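Local coordinates for protein TetR-family transcriptional regulator (Pectobacterium atrosepticum, PDB 2HYT) that probably binds cis-regulatory DNA and controls transcription, as a TetR-family regulator with an N-terminal helix-turn-helix domain, at residues M10-R22 and H52-Q66. Numbering follows the deposited sequence.
Sequences MEETRATLLATAR and HFGDKKGLLAAVVEQ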
loop_
_atom_site.group_PDB
_atom_site.type_symbol
_atom_site.label_atom_id
_atom_site.label_comp_id
_atom_site.label_asym_id
_atom_site.label_seq_id
_atom_site.Cartn_x
_atom_site.Cartn_y
_atom_site.Cartn_z
HETATM N N MSE A 10 2.315 19.841 28.563
HETATM C CA MSE A 10 3.054 18.811 27.832
HETATM C C MSE A 10 2.610 18.775 26.394
HETATM O O MSE A 10 3.437 18.645 25.497
HETATM C CB MSE A 10 2.851 17.436 28.478
HETATM C CG MSE A 10 3.509 17.330 29.811
HETATM SE SE MSE A 10 5.414 17.193 29.538
HETATM C CE MSE A 10 5.483 15.402 28.648
ATOM N N GLU A 11 1.301 18.906 26.159
ATOM C CA GLU A 11 0.808 18.856 24.802
ATOM C C GLU A 11 1.326 20.043 24.007
ATOM O O GLU A 11 1.704 19.867 22.854
ATOM C CB GLU A 11 -0.722 18.800 24.766
ATOM C CG GLU A 11 -1.284 17.453 25.173
ATOM C CD GLU A 11 -2.807 17.486 25.394
ATOM O OE1 GLU A 11 -3.371 18.608 25.588
ATOM O OE2 GLU A 11 -3.422 16.377 25.377
ATOM N N GLU A 12 1.379 21.226 24.626
ATOM C CA GLU A 12 1.917 22.417 23.961
ATOM C C GLU A 12 3.375 22.201 23.601
ATOM O O GLU A 12 3.793 22.469 22.471
ATOM C CB GLU A 12 1.802 23.683 24.835
ATOM C CG GLU A 12 2.450 24.942 24.183
ATOM C CD GLU A 12 2.795 26.101 25.159
ATOM O OE1 GLU A 12 2.586 25.965 26.391
ATOM O OE2 GLU A 12 3.267 27.164 24.655
ATOM N N THR A 13 4.152 21.711 24.551
ATOM C CA THR A 13 5.580 21.477 24.290
ATOM C C THR A 13 5.772 20.428 23.190
ATOM O O THR A 13 6.572 20.655 22.265
ATOM C CB THR A 13 6.314 21.081 25.568
ATOM O OG1 THR A 13 6.181 22.122 26.558
ATOM C CG2 THR A 13 7.792 20.808 25.318
ATOM N N ARG A 14 5.020 19.331 23.249
ATOM C CA ARG A 14 5.100 18.291 22.194
ATOM C C ARG A 14 4.887 18.901 20.810
ATOM O O ARG A 14 5.612 18.642 19.835
ATOM C CB ARG A 14 4.013 17.238 22.450
ATOM C CG ARG A 14 4.074 16.061 21.521
ATOM C CD ARG A 14 2.884 15.107 21.654
ATOM N NE ARG A 14 2.974 14.008 20.704
ATOM C CZ ARG A 14 3.681 12.907 20.923
ATOM N NH1 ARG A 14 4.364 12.801 22.050
ATOM N NH2 ARG A 14 3.743 11.947 19.984
ATOM N N ALA A 15 3.836 19.719 20.711
ATOM C CA ALA A 15 3.520 20.386 19.428
ATOM C C ALA A 15 4.652 21.290 18.914
ATOM O O ALA A 15 4.948 21.314 17.680
ATOM C CB ALA A 15 2.178 21.186 19.594
ATOM N N THR A 16 5.300 22.044 19.818
ATOM C CA THR A 16 6.449 22.878 19.420
ATOM C C THR A 16 7.612 22.008 18.946
ATOM O O THR A 16 8.266 22.318 17.972
ATOM C CB THR A 16 6.893 23.883 20.523
ATOM O OG1 THR A 16 7.733 23.211 21.472
ATOM C CG2 THR A 16 5.642 24.512 21.209
ATOM N N LEU A 17 7.846 20.890 19.648
ATOM C CA LEU A 17 8.965 20.019 19.263
ATOM C C LEU A 17 8.718 19.374 17.908
ATOM O O LEU A 17 9.596 19.242 17.097
ATOM C CB LEU A 17 9.215 18.957 20.312
ATOM C CG LEU A 17 9.701 19.478 21.641
ATOM C CD1 LEU A 17 9.580 18.344 22.695
ATOM C CD2 LEU A 17 11.119 20.014 21.540
ATOM N N LEU A 18 7.466 19.024 17.662
ATOM C CA LEU A 18 7.090 18.401 16.412
ATOM C C LEU A 18 7.261 19.378 15.247
ATOM O O LEU A 18 7.796 19.023 14.202
ATOM C CB LEU A 18 5.640 17.872 16.497
ATOM C CG LEU A 18 5.303 16.754 15.523
ATOM C CD1 LEU A 18 6.058 15.508 15.995
ATOM C CD2 LEU A 18 3.734 16.507 15.434
ATOM N N ALA A 19 6.852 20.630 15.438
ATOM C CA ALA A 19 6.953 21.634 14.409
ATOM C C ALA A 19 8.422 21.892 14.103
ATOM O O ALA A 19 8.836 22.008 12.936
ATOM C CB ALA A 19 6.233 22.958 14.853
ATOM N N THR A 20 9.228 21.968 15.175
ATOM C CA THR A 20 10.678 22.190 14.980
ATOM C C THR A 20 11.327 21.027 14.290
ATOM O O THR A 20 12.134 21.206 13.385
ATOM C CB THR A 20 11.360 22.447 16.319
ATOM O OG1 THR A 20 10.880 23.690 16.789
ATOM C CG2 THR A 20 12.921 22.468 16.184
ATOM N N ALA A 21 10.956 19.806 14.682
ATOM C CA ALA A 21 11.517 18.622 14.003
ATOM C C ALA A 21 11.190 18.680 12.516
ATOM O O ALA A 21 12.043 18.413 11.681
ATOM C CB ALA A 21 10.977 17.310 14.622
ATOM N N ARG A 22 9.950 19.043 12.174
ATOM C CA ARG A 22 9.583 19.184 10.767
ATOM C C ARG A 22 10.447 20.192 10.043
ATOM O O ARG A 22 10.877 19.959 8.898
ATOM C CB ARG A 22 8.102 19.571 10.641
ATOM C CG ARG A 22 7.205 18.405 10.865
ATOM C CD ARG A 22 5.733 18.811 10.811
ATOM N NE ARG A 22 5.280 19.156 9.464
ATOM C CZ ARG A 22 4.035 19.538 9.198
ATOM N NH1 ARG A 22 3.154 19.671 10.183
ATOM N NH2 ARG A 22 3.660 19.813 7.967
ATOM N N HIS A 52 9.602 13.084 25.084
ATOM C CA HIS A 52 8.316 13.148 24.410
ATOM C C HIS A 52 8.020 12.020 23.406
ATOM O O HIS A 52 6.845 11.636 23.234
ATOM C CB HIS A 52 8.138 14.513 23.715
ATOM C CG HIS A 52 7.845 15.621 24.668
ATOM N ND1 HIS A 52 6.560 16.027 24.971
ATOM C CD2 HIS A 52 8.672 16.371 25.418
ATOM C CE1 HIS A 52 6.621 17.028 25.831
ATOM N NE2 HIS A 52 7.886 17.226 26.153
ATOM N N PHE A 53 9.035 11.552 22.668
ATOM C CA PHE A 53 8.812 10.666 21.539
ATOM C C PHE A 53 9.451 9.274 21.664
ATOM O O PHE A 53 9.145 8.401 20.869
ATOM C CB PHE A 53 9.300 11.359 20.260
ATOM C CG PHE A 53 8.641 12.698 20.022
ATOM C CD1 PHE A 53 7.340 12.781 19.591
ATOM C CD2 PHE A 53 9.291 13.870 20.335
ATOM C CE1 PHE A 53 6.721 14.005 19.414
ATOM C CE2 PHE A 53 8.687 15.094 20.115
ATOM C CZ PHE A 53 7.387 15.160 19.709
ATOM N N GLY A 54 10.342 9.078 22.630
ATOM C CA GLY A 54 10.925 7.758 22.884
ATOM C C GLY A 54 12.165 7.504 22.053
ATOM O O GLY A 54 13.256 7.261 22.566
ATOM N N ASP A 55 11.960 7.537 20.736
ATOM C CA ASP A 55 13.043 7.329 19.746
ATOM C C ASP A 55 12.764 8.082 18.482
ATOM O O ASP A 55 11.707 8.674 18.325
ATOM C CB ASP A 55 13.273 5.817 19.476
ATOM C CG ASP A 55 12.050 5.075 18.947
ATOM O OD1 ASP A 55 10.980 5.659 18.659
ATOM O OD2 ASP A 55 12.178 3.817 18.782
ATOM N N LYS A 56 13.718 8.035 17.552
ATOM C CA LYS A 56 13.570 8.742 16.279
ATOM C C LYS A 56 12.384 8.243 15.490
ATOM O O LYS A 56 11.651 9.027 14.927
ATOM C CB LYS A 56 14.878 8.633 15.456
ATOM C CG LYS A 56 14.977 9.619 14.305
ATOM C CD LYS A 56 16.267 9.382 13.548
ATOM C CE LYS A 56 16.413 10.391 12.447
ATOM N NZ LYS A 56 17.560 10.020 11.620
ATOM N N LYS A 57 12.164 6.939 15.458
ATOM C CA LYS A 57 11.023 6.405 14.744
ATOM C C LYS A 57 9.702 6.924 15.307
ATOM O O LYS A 57 8.753 7.200 14.595
ATOM C CB LYS A 57 11.044 4.877 14.793
ATOM C CG LYS A 57 12.182 4.279 14.013
ATOM C CD LYS A 57 12.035 2.732 14.059
ATOM C CE LYS A 57 13.225 1.987 13.431
ATOM N NZ LYS A 57 12.975 0.494 13.476
ATOM N N GLY A 58 9.657 7.044 16.627
ATOM C CA GLY A 58 8.482 7.584 17.299
ATOM C C GLY A 58 8.194 9.046 16.889
ATOM O O GLY A 58 7.073 9.483 16.688
ATOM N N LEU A 59 9.274 9.823 16.811
ATOM C CA LEU A 59 9.203 11.199 16.337
ATOM C C LEU A 59 8.685 11.226 14.900
ATOM O O LEU A 59 7.751 11.985 14.565
ATOM C CB LEU A 59 10.558 11.860 16.462
ATOM C CG LEU A 59 10.635 13.306 15.956
ATOM C CD1 LEU A 59 9.524 14.229 16.509
ATOM C CD2 LEU A 59 12.093 13.865 16.254
ATOM N N LEU A 60 9.292 10.398 14.051
ATOM C CA LEU A 60 8.852 10.320 12.662
ATOM C C LEU A 60 7.347 9.994 12.583
ATOM O O LEU A 60 6.601 10.630 11.823
ATOM C CB LEU A 60 9.636 9.295 11.859
ATOM C CG LEU A 60 9.258 9.193 10.374
ATOM C CD1 LEU A 60 9.469 10.502 9.601
ATOM C CD2 LEU A 60 9.998 7.996 9.725
ATOM N N ALA A 61 6.881 9.021 13.363
ATOM C CA ALA A 61 5.452 8.668 13.338
ATOM C C ALA A 61 4.587 9.844 13.716
ATOM O O ALA A 61 3.532 10.116 13.087
ATOM C CB ALA A 61 5.181 7.448 14.226
ATOM N N ALA A 62 5.056 10.621 14.690
ATOM C CA ALA A 62 4.290 11.740 15.169
ATOM C C ALA A 62 4.214 12.850 14.115
ATOM O O ALA A 62 3.214 13.513 13.987
ATOM C CB ALA A 62 4.866 12.269 16.501
ATOM N N VAL A 63 5.328 13.098 13.431
ATOM C CA VAL A 63 5.402 14.039 12.314
ATOM C C VAL A 63 4.458 13.596 11.207
ATOM O O VAL A 63 3.687 14.414 10.684
ATOM C CB VAL A 63 6.828 14.142 11.802
ATOM C CG1 VAL A 63 6.874 14.812 10.441
ATOM C CG2 VAL A 63 7.738 14.892 12.862
ATOM N N VAL A 64 4.524 12.313 10.850
ATOM C CA VAL A 64 3.634 11.763 9.802
ATOM C C VAL A 64 2.141 11.953 10.153
ATOM O O VAL A 64 1.360 12.402 9.299
ATOM C CB VAL A 64 3.962 10.300 9.513
ATOM C CG1 VAL A 64 2.851 9.633 8.735
ATOM C CG2 VAL A 64 5.328 10.193 8.779
ATOM N N GLU A 65 1.757 11.665 11.391
ATOM C CA GLU A 65 0.390 11.883 11.847
ATOM C C GLU A 65 -0.070 13.328 11.587
ATOM O O GLU A 65 -1.193 13.552 11.113
ATOM C CB GLU A 65 0.250 11.514 13.311
ATOM C CG GLU A 65 -1.108 11.821 13.906
ATOM C CD GLU A 65 -1.212 11.443 15.374
ATOM O OE1 GLU A 65 -0.234 11.658 16.139
ATOM O OE2 GLU A 65 -2.304 10.990 15.772
ATOM N N GLN A 66 0.787 14.314 11.883
ATOM C CA GLN A 66 0.434 15.717 11.665
ATOM C C GLN A 66 0.301 16.021 10.186
ATOM O O GLN A 66 -0.644 16.670 9.761
ATOM C CB GLN A 66 1.498 16.653 12.194
ATOM C CG GLN A 66 1.380 17.058 13.606
ATOM C CD GLN A 66 2.226 18.289 13.872
ATOM O OE1 GLN A 66 3.222 18.535 13.185
ATOM N NE2 GLN A 66 1.810 19.093 14.830
HETATM O O HOH W 1 4.403 14.322 24.548
HETATM O O HOH W 2 4.913 9.571 21.546
HETATM O O HOH W 3 1.591 11.413 18.048
HETATM O O HOH W 4 3.044 20.959 15.873
#
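With CG set anti to the backbone N (chi1 -175°) and the chain extended as far as NE, Arg14 reaches across to Phe53, while His52, its CG beside the backbone N and anti to the carbonyl carbon, turns its imidazole into the hole formed by Met10, Thr13, Arg14 and Leu17. This is part of the helical core of a TetR-type DNA-binding domain: helix 7-28 packs on the end of the predicted helix-turn-helix and, at 91°, across the start of helix 56-81. The flat imidazole suits its slot, since Leu17 CD1 lies over one face, 3.5 Å from His52 CD2, and selenomethionine Met10 approaches obliquely. Arg14, with a long chain and a flat guanidinium, combines two roles. The guanidinium has Phe53 CE1 over one face, the two planes 48° apart, and NH1 donates to His52 O (3.0 Å), a bent bond that meets the carbonyl from above its plane. Water 1 joins the same NH1 to His52 ND1, and water 3 links NH2 to Glu65 OE1. Deeper in, branched Leu18 packs as a knob among Phe53, Ala62, Val63 and Gln66; small Ala62 leaves its CD1 room against helix 56-81. Leu59 CD1 covers one face of the Phe53 ring and also meets small Ala21. At the far end Arg22 NH2 is salt-bridged to Glu104, and NH1 is shared between Glu70 and, in the conformer given, Gln66 OE1 (3.2 Å), which lies in the guanidinium plane.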